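Local coordinates for A-adding tRNA nucleotidyltransferase (Aquifex aeolicus, PDB 4WBY), which adds the terminal adenosine to tRNAs ending in CC, using ATP and magnesium to complete the CCA end, at residues R169-A174 with E224-Y229. Sequence-based numbering, arbitrary orientation.
With SO4 (sulfate ion), chain D.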
ATOM      1  N   ARG A 169       8.537   1.486   7.661  1.00 11.90           N
ATOM      2  CA  ARG A 169       8.248   2.581   6.730  1.00 12.28           C
ATOM      3  C   ARG A 169       9.464   2.890   5.858  1.00 11.77           C
ATOM      4  O   ARG A 169       9.319   3.159   4.665  1.00 12.38           O
ATOM      5  CB  ARG A 169       7.825   3.847   7.478  1.00 14.62           C
ATOM      6  CG  ARG A 169       6.505   3.729   8.212  1.00 18.10           C
ATOM      7  CD  ARG A 169       6.137   5.035   8.913  1.00 22.53           C
ATOM      8  NE  ARG A 169       6.104   6.178   8.012  1.00 26.05           N
ATOM      9  CZ  ARG A 169       5.018   6.606   7.374  1.00 27.93           C
ATOM     10  NH1 ARG A 169       3.858   5.973   7.520  1.00 28.07           N
ATOM     11  NH2 ARG A 169       5.095   7.667   6.578  1.00 27.98           N
ATOM     12  N   ALA A 170      10.657   2.844   6.452  1.00 11.56           N
ATOM     13  CA  ALA A 170      11.883   3.108   5.693  1.00 11.42           C
ATOM     14  C   ALA A 170      11.993   2.166   4.511  1.00 11.35           C
ATOM     15  O   ALA A 170      12.382   2.563   3.407  1.00 13.15           O
ATOM     16  CB  ALA A 170      13.113   2.976   6.582  1.00 11.34           C
ATOM     17  N   LEU A 171      11.649   0.905   4.751  1.00 12.26           N
ATOM     18  CA  LEU A 171      11.784  -0.115   3.726  1.00 12.67           C
ATOM     19  C   LEU A 171      10.681   0.024   2.677  1.00 13.25           C
ATOM     20  O   LEU A 171      10.911  -0.245   1.496  1.00 13.07           O
ATOM     21  CB  LEU A 171      11.776  -1.504   4.373  1.00 13.06           C
ATOM     22  CG  LEU A 171      12.852  -1.685   5.455  1.00 12.86           C
ATOM     23  CD1 LEU A 171      12.876  -3.117   5.982  1.00 14.71           C
ATOM     24  CD2 LEU A 171      14.229  -1.251   4.935  1.00 15.29           C
ATOM     25  N   ARG A 172       9.499   0.474   3.092  1.00 12.38           N
ATOM     26  CA  ARG A 172       8.437   0.754   2.119  1.00 12.17           C
ATOM     27  C   ARG A 172       8.863   1.864   1.152  1.00 12.95           C
ATOM     28  O   ARG A 172       8.727   1.716  -0.066  1.00 13.79           O
ATOM     29  CB  ARG A 172       7.120   1.130   2.800  1.00 12.81           C
ATOM     30  CG  ARG A 172       6.061   1.620   1.807  1.00 15.55           C
ATOM     31  CD  ARG A 172       4.641   1.514   2.369  1.00 17.86           C
ATOM     32  NE  ARG A 172       4.429   2.280   3.597  1.00 16.40           N
ATOM     33  CZ  ARG A 172       4.026   3.543   3.642  1.00 16.91           C
ATOM     34  NH1 ARG A 172       3.800   4.220   2.523  1.00 21.42           N
ATOM     35  NH2 ARG A 172       3.844   4.134   4.815  1.00 18.97           N
ATOM     36  N   PHE A 173       9.396   2.967   1.679  1.00 12.28           N
ATOM     37  CA  PHE A 173       9.815   4.047   0.788  1.00 12.36           C
ATOM     38  C   PHE A 173      11.036   3.652  -0.038  1.00 12.53           C
ATOM     39  O   PHE A 173      11.107   3.991  -1.222  1.00 13.24           O
ATOM     40  CB  PHE A 173      10.078   5.338   1.570  1.00 12.67           C
ATOM     41  CG  PHE A 173       8.828   5.934   2.158  1.00 13.13           C
ATOM     42  CD1 PHE A 173       7.762   6.288   1.340  1.00 17.27           C
ATOM     43  CD2 PHE A 173       8.700   6.114   3.523  1.00 15.99           C
ATOM     44  CE1 PHE A 173       6.596   6.830   1.874  1.00 16.53           C
ATOM     45  CE2 PHE A 173       7.546   6.662   4.062  1.00 18.31           C
ATOM     46  CZ  PHE A 173       6.487   7.016   3.237  1.00 17.34           C
ATOM     47  N   ALA A 174      11.977   2.920   0.562  1.00 12.46           N
ATOM     48  CA  ALA A 174      13.147   2.469  -0.201  1.00 12.24           C
ATOM     49  C   ALA A 174      12.713   1.594  -1.379  1.00 12.39           C
ATOM     50  O   ALA A 174      13.184   1.778  -2.508  1.00 13.60           O
ATOM     51  CB  ALA A 174      14.140   1.717   0.697  1.00 13.28           C
ATOM     52  N   GLU A 224      11.746  -8.006  -0.247  1.00 15.23           N
ATOM     53  CA  GLU A 224      13.175  -8.321  -0.270  1.00 16.83           C
ATOM     54  C   GLU A 224      13.943  -7.514   0.778  1.00 15.57           C
ATOM     55  O   GLU A 224      14.880  -8.020   1.397  1.00 17.20           O
ATOM     56  CB  GLU A 224      13.777  -8.075  -1.653  1.00 18.84           C
ATOM     57  CG  GLU A 224      13.459  -9.159  -2.677  1.00 21.70           C
ATOM     58  CD  GLU A 224      14.365 -10.382  -2.565  1.00 24.46           C
ATOM     59  OE1 GLU A 224      14.948 -10.625  -1.479  1.00 25.72           O
ATOM     60  OE2 GLU A 224      14.496 -11.101  -3.579  1.00 26.34           O
ATOM     61  N   LEU A 225      13.540  -6.260   0.987  1.00 15.02           N
ATOM     62  CA  LEU A 225      14.149  -5.447   2.036  1.00 13.80           C
ATOM     63  C   LEU A 225      13.750  -5.975   3.419  1.00 14.37           C
ATOM     64  O   LEU A 225      14.577  -6.022   4.329  1.00 15.52           O
ATOM     65  CB  LEU A 225      13.758  -3.969   1.883  1.00 14.63           C
ATOM     66  CG  LEU A 225      14.355  -3.293   0.643  1.00 15.15           C
ATOM     67  CD1 LEU A 225      13.651  -1.988   0.332  1.00 17.87           C
ATOM     68  CD2 LEU A 225      15.854  -3.066   0.806  1.00 21.19           C
ATOM     69  N   TYR A 226      12.487  -6.379   3.576  1.00 13.39           N
ATOM     70  CA  TYR A 226      12.062  -7.009   4.821  1.00 13.88           C
ATOM     71  C   TYR A 226      12.951  -8.218   5.131  1.00 14.69           C
ATOM     72  O   TYR A 226      13.358  -8.443   6.275  1.00 15.88           O
ATOM     73  CB  TYR A 226      10.612  -7.487   4.749  1.00 14.58           C
ATOM     74  CG  TYR A 226       9.502  -6.477   4.965  1.00 14.15           C
ATOM     75  CD1 TYR A 226       9.713  -5.107   4.913  1.00 14.41           C
ATOM     76  CD2 TYR A 226       8.215  -6.929   5.211  1.00 18.04           C
ATOM     77  CE1 TYR A 226       8.652  -4.209   5.112  1.00 14.60           C
ATOM     78  CE2 TYR A 226       7.169  -6.067   5.403  1.00 18.84           C
ATOM     79  CZ  TYR A 226       7.381  -4.710   5.357  1.00 15.78           C
ATOM     80  OH  TYR A 226       6.299  -3.892   5.571  1.00 16.80           O
ATOM     81  N   ARG A 227      13.221  -9.015   4.099  1.00 14.66           N
ATOM     82  CA  ARG A 227      14.068 -10.193   4.246  1.00 15.55           C
ATOM     83  C   ARG A 227      15.494  -9.797   4.641  1.00 15.67           C
ATOM     84  O   ARG A 227      16.056 -10.336   5.600  1.00 17.46           O
ATOM     85  CB  ARG A 227      14.074 -11.006   2.949  1.00 15.81           C
ATOM     86  CG  ARG A 227      14.791 -12.343   3.058  1.00 18.26           C
ATOM     87  CD  ARG A 227      14.566 -13.189   1.814  1.00 20.63           C
ATOM     88  NE  ARG A 227      15.296 -12.688   0.650  1.00 27.53           N
ATOM     89  CZ  ARG A 227      16.516 -13.087   0.304  1.00 32.51           C
ATOM     90  NH1 ARG A 227      17.157 -13.982   1.041  1.00 34.78           N
ATOM     91  NH2 ARG A 227      17.097 -12.582  -0.776  1.00 33.18           N
ATOM     92  N   LYS A 228      16.069  -8.847   3.905  1.00 16.85           N
ATOM     93  CA  LYS A 228      17.430  -8.386   4.165  1.00 18.34           C
ATOM     94  C   LYS A 228      17.637  -7.931   5.611  1.00 16.45           C
ATOM     95  O   LYS A 228      18.677  -8.227   6.214  1.00 19.15           O
ATOM     96  CB  LYS A 228      17.791  -7.247   3.209  1.00 18.84           C
ATOM     97  CG  LYS A 228      19.189  -6.672   3.402  1.00 21.48           C
ATOM     98  CD  LYS A 228      19.504  -5.641   2.328  1.00 24.37           C
ATOM     99  CE  LYS A 228      20.867  -5.004   2.543  1.00 28.25           C
ATOM    100  NZ  LYS A 228      21.311  -4.193   1.374  1.00 34.64           N
ATOM    101  N   TYR A 229      16.655  -7.209   6.153  1.00 15.72           N
ATOM    102  CA  TYR A 229      16.791  -6.625   7.485  1.00 16.36           C
ATOM    103  C   TYR A 229      16.077  -7.426   8.571  1.00 17.22           C
ATOM    104  O   TYR A 229      15.988  -6.983   9.722  1.00 18.72           O
ATOM    105  CB  TYR A 229      16.321  -5.165   7.459  1.00 16.58           C
ATOM    106  CG  TYR A 229      17.237  -4.337   6.588  1.00 15.01           C
ATOM    107  CD1 TYR A 229      18.560  -4.111   6.963  1.00 16.60           C
ATOM    108  CD2 TYR A 229      16.804  -3.819   5.373  1.00 16.34           C
ATOM    109  CE1 TYR A 229      19.426  -3.373   6.152  1.00 17.20           C
ATOM    110  CE2 TYR A 229      17.652  -3.078   4.565  1.00 17.98           C
ATOM    111  CZ  TYR A 229      18.960  -2.858   4.954  1.00 17.36           C
ATOM    112  OH  TYR A 229      19.797  -2.126   4.139  1.00 19.25           O
TER
HETATM  113  S   SO4 D2003       2.677   8.231   1.889  1.00 35.33           S
HETATM  114  O1  SO4 D2003       3.483   9.444   2.116  1.00 38.78           O
HETATM  115  O2  SO4 D2003       2.938   7.768   0.529  1.00 35.17           O
HETATM  116  O3  SO4 D2003       3.006   7.185   2.857  1.00 38.42           O
HETATM  117  O4  SO4 D2003       1.268   8.592   2.002  1.00 40.48           O
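Leu171 fills the space between Leu225, Tyr226 and Tyr229 where two helices, 165-177 and 219-228, pack in the helical region of this class II tRNA nucleotidyltransferase. The short segments run roughly antiparallel, at 137°, with axes 9.7 Å apart. Leu171 CB meets Leu225 CB at 4.0 Å. CG stands anti to the carbonyl carbon (chi1 -56°), and from it the two methyls diverge: CD1 lies 3.9 Å from Tyr226 CD1, while CD2 rests 3.7 Å from Tyr229 CD2, both phenol rings being met obliquely. An alanine here would keep the CB contact but would probably open a gap between the two tyrosine rings, leaving each without its methyl neighbour. Leu189 of helix 183-194 touches both Leu171 and Tyr229, and the Tyr229 hydroxyl is hydrogen-bonded to Glu186. Arg169 to Arg172, Leu171 included, belong to the ATP site; the end of Arg172 leads away from helix 219-228, where NH1 donates an almost straight bond to sulfate O3, 3.1 Å and 173°, and NE forms a salt bridge with Glu209. Three residues after Leu171, Ala174 CB touches Leu225 CD1 at 3.8 Å, and Leu225 CD1 also lies 3.4 Å from Leu171 O.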